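Local coordinates for protein Aln2 (Streptomyces sp. CM020, PDB 6P7L) that is a noncanonical NTF2-like superfamily protein that probably takes part in the biosynthesis of the polyketide antibiotic alnumycin, at the interface of chains A and B. Numbering follows the deposited sequence. Chains: chain A/B, Aln2.

Contact 1: the interface of chains A and B. Residues chain A 32, 37, 106-108; chain B 38, 41-42, 45.
B:Gln42 reaches from helix 34-52 of chain B to the strand 106-110 of chain A and bridges its backbone with the side-chain amide, at a contact between two SnoaL-like domains of the NTF2-like superfamily. From CB, CG is turned anti to the residue's own carbonyl carbon (chi1 -62°), and the chain bends at chi2, carrying the amide across the gap. On the way CG passes the ring of A:Pro32, whose CD lies 4.0 Å from it. CD of B:Gln42 faces CA of A:Thr107 at 4.1 Å. At the tip the amide spans that residue: OE1 accepts from the backbone N of A:Val108 at 3.0 Å, while NE2 donates to the carbonyl O of A:Met106, also at 3.0 Å. The second bond lies in the carbonyl plane of A:Met106, whereas the N of A:Val108 is tilted 25° from the plane of the glutamine carbonyl. NE2 of B:Gln42 also donates to OG1 of B:Thr41, 3.1 Å away, nearly straight and within the amide plane. That hydroxyl donates in turn to the O of B:Val38 one helical turn back, so the threonine, together with the two strand bonds, probably helps to set the orientation of the amide. The ring of A:Tyr37 slides past the amide in the opposite direction, the two planes 67° apart. OG1 of B:Thr41 lies over one face of this ring, towards its CE1, CZ and OH end, with OH and OG1 3.6 Å apart, a contact too long to count as a bond. B:Val38 straddles two groups of chain A: CG1 meets CG of A:Pro32 at 3.7 Å, and CG2 touches CB and CG of A:Tyr37. Farther along the helix, the methyl CB of B:Ala45 packs against CG2 of A:Thr107. The structure alone does not show whether this pairing persists in solution.

Contact 2: the interface of chains A and B. Residues chain A 34, 37; chain B 34-35, 38.
The first turns of helix 34-52 from both copies meet here, the N-terminal helix of each SnoaL-like domain (NTF2-like superfamily) opening with a proline. A:Pro34 is set among B:Pro34, B:Glu35 and B:Val38, and its pyrrolidine ring does most of the touching. Its CB faces CB of B:Pro34 at 3.6 Å, a contact between equivalent residues in which the partner ring offers its CB corner. One atom farther round the ring, CG turns to B:Glu35 and packs 3.7 Å from the carboxylate carbon CD. The oxygen OE2 lies alongside, 3.6 Å from the same CG, with CD of the proline a little more distant. This is van der Waals packing of a carboxylate on a proline ring, the two side chains crossing at a slant. B:Glu35 gets there by folding: CG points away from its own carbonyl carbon (chi1 -79°), and the bend at chi2 (78°) turns the carboxylate toward the ring. CG of B:Glu35 also comes within 3.9 Å of CG of A:Pro34. At the backbone end of A:Pro34, CA meets the methyl CG2 of B:Val38 at 4.0 Å. The same methyl also touches CB of A:Tyr37, one turn farther along, so it rests against two residues of chain A's helix. Partner chain B hides 68 Å² of A:Pro34, whereas chain A hides 7 Å² of B:Pro34 within this patch, an unequal use of the same residue in the two copies.

Contact 1: the interface of chains A and B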
# COMPACT_ATOMS: atom_id res chain seq x y z
N PRO A 32 -17.84 1.47 4.28
CA PRO A 32 -17.63 2.69 5.07
C PRO A 32 -17.90 3.93 4.24
O PRO A 32 -17.65 3.95 3.04
CB PRO A 32 -16.15 2.63 5.45
CG PRO A 32 -15.54 1.94 4.31
CD PRO A 32 -16.57 0.91 3.78
N TYR A 37 -13.50 6.40 5.73
CA TYR A 37 -12.34 5.76 5.12
C TYR A 37 -11.12 6.69 5.12
O TYR A 37 -10.01 6.30 5.54
CB TYR A 37 -12.68 5.31 3.71
CG TYR A 37 -11.58 4.52 3.11
CD1 TYR A 37 -11.47 3.16 3.38
CD2 TYR A 37 -10.61 5.13 2.33
CE1 TYR A 37 -10.45 2.42 2.84
CE2 TYR A 37 -9.57 4.38 1.80
CZ TYR A 37 -9.51 3.03 2.07
OH TYR A 37 -8.49 2.24 1.57
N MET A 106 -6.91 -3.30 3.38
CA MET A 106 -7.61 -2.96 4.62
C MET A 106 -9.12 -2.89 4.43
O MET A 106 -9.61 -2.09 3.62
CB MET A 106 -7.11 -1.63 5.16
CG MET A 106 -7.73 -1.27 6.46
SD MET A 106 -7.18 0.36 7.01
CE MET A 106 -5.41 0.03 7.25
N THR A 107 -9.85 -3.73 5.18
CA THR A 107 -11.30 -3.64 5.30
C THR A 107 -11.62 -2.67 6.43
O THR A 107 -10.91 -2.58 7.45
CB THR A 107 -11.98 -4.99 5.57
OG1 THR A 107 -11.50 -5.53 6.80
CG2 THR A 107 -11.74 -5.98 4.40
N VAL A 108 -12.73 -1.95 6.27
CA VAL A 108 -13.19 -0.98 7.26
C VAL A 108 -14.70 -1.14 7.42
O VAL A 108 -15.43 -1.06 6.43
CB VAL A 108 -12.85 0.48 6.83
CG1 VAL A 108 -13.43 1.44 7.87
CG2 VAL A 108 -11.37 0.67 6.66
N VAL B 38 -13.85 4.04 -2.68
CA VAL B 38 -13.87 3.24 -1.46
C VAL B 38 -14.37 1.84 -1.74
O VAL B 38 -13.80 0.86 -1.23
CB VAL B 38 -14.72 3.92 -0.38
CG1 VAL B 38 -14.95 2.98 0.83
CG2 VAL B 38 -14.02 5.20 0.04
N THR B 41 -11.63 -0.26 -3.19
CA THR B 41 -10.63 -0.73 -2.22
C THR B 41 -11.18 -1.89 -1.38
O THR B 41 -10.44 -2.82 -1.02
CB THR B 41 -10.15 0.37 -1.27
OG1 THR B 41 -11.14 0.66 -0.25
CG2 THR B 41 -9.72 1.63 -2.02
N GLN B 42 -12.45 -1.81 -1.01
CA GLN B 42 -13.04 -2.86 -0.18
C GLN B 42 -13.26 -4.14 -0.98
O GLN B 42 -13.06 -5.25 -0.47
CB GLN B 42 -14.37 -2.38 0.41
CG GLN B 42 -14.20 -1.16 1.33
CD GLN B 42 -13.21 -1.42 2.43
OE1 GLN B 42 -13.51 -2.12 3.43
NE2 GLN B 42 -11.99 -0.95 2.22
N ALA B 45 -9.74 -5.68 -1.14
CA ALA B 45 -9.32 -6.22 0.15
C ALA B 45 -10.02 -7.55 0.41
O ALA B 45 -9.38 -8.55 0.74
CB ALA B 45 -9.65 -5.23 1.27

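Contact 2: the interface of chains A and B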
# COMPACT_ATOMS: atom_id res chain seq x y z
N PRO A 34 -17.04 7.52 2.66
CA PRO A 34 -15.72 8.02 2.25
C PRO A 34 -15.05 8.85 3.33
O PRO A 34 -13.83 8.75 3.52
CB PRO A 34 -16.04 8.84 0.98
CG PRO A 34 -17.31 8.16 0.43
CD PRO A 34 -18.10 7.86 1.68
N TYR A 37 -13.50 6.40 5.73
CA TYR A 37 -12.34 5.76 5.12
C TYR A 37 -11.12 6.69 5.12
O TYR A 37 -10.01 6.30 5.54
CB TYR A 37 -12.68 5.31 3.71
CG TYR A 37 -11.58 4.52 3.11
CD1 TYR A 37 -11.47 3.16 3.38
CD2 TYR A 37 -10.61 5.13 2.33
CE1 TYR A 37 -10.45 2.42 2.84
CE2 TYR A 37 -9.57 4.38 1.80
CZ TYR A 37 -9.51 3.03 2.07
OH TYR A 37 -8.49 2.24 1.57
N PRO B 34 -15.82 9.48 -4.68
CA PRO B 34 -15.23 8.84 -3.49
C PRO B 34 -15.94 7.54 -3.12
O PRO B 34 -15.28 6.60 -2.65
CB PRO B 34 -15.34 9.93 -2.41
CG PRO B 34 -15.32 11.21 -3.20
CD PRO B 34 -16.17 10.89 -4.42
N GLU B 35 -17.26 7.46 -3.33
CA GLU B 35 -17.96 6.23 -3.01
C GLU B 35 -17.43 5.08 -3.85
O GLU B 35 -17.18 3.98 -3.35
CB GLU B 35 -19.46 6.42 -3.23
CG GLU B 35 -20.15 7.17 -2.10
CD GLU B 35 -19.95 8.69 -2.13
OE1 GLU B 35 -19.41 9.29 -3.12
OE2 GLU B 35 -20.38 9.31 -1.13
N VAL B 38 -13.85 4.04 -2.68
CA VAL B 38 -13.87 3.24 -1.46
C VAL B 38 -14.37 1.84 -1.74
O VAL B 38 -13.80 0.86 -1.23
CB VAL B 38 -14.72 3.92 -0.38
CG1 VAL B 38 -14.95 2.98 0.83
CG2 VAL B 38 -14.02 5.20 0.04

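Contact 1 and contact 2 are neighbouring parts of one interface, the centres of their C-alpha atoms about 8 Å apart. They share A:Tyr37 and B:Val38, and both draw on helix 34-52 of each chain. Contact 2 lies at the helix starts and is mainly packing around A:Pro34, while contact 1 continues along the chain B helix and adds polar bonds to strand 106-110 of chain A. The interface is not an exact two-fold, so equivalent residues play different parts in the two copies. The deposited assembly holds three copies of Aln2, which may or may not be the biological oligomer.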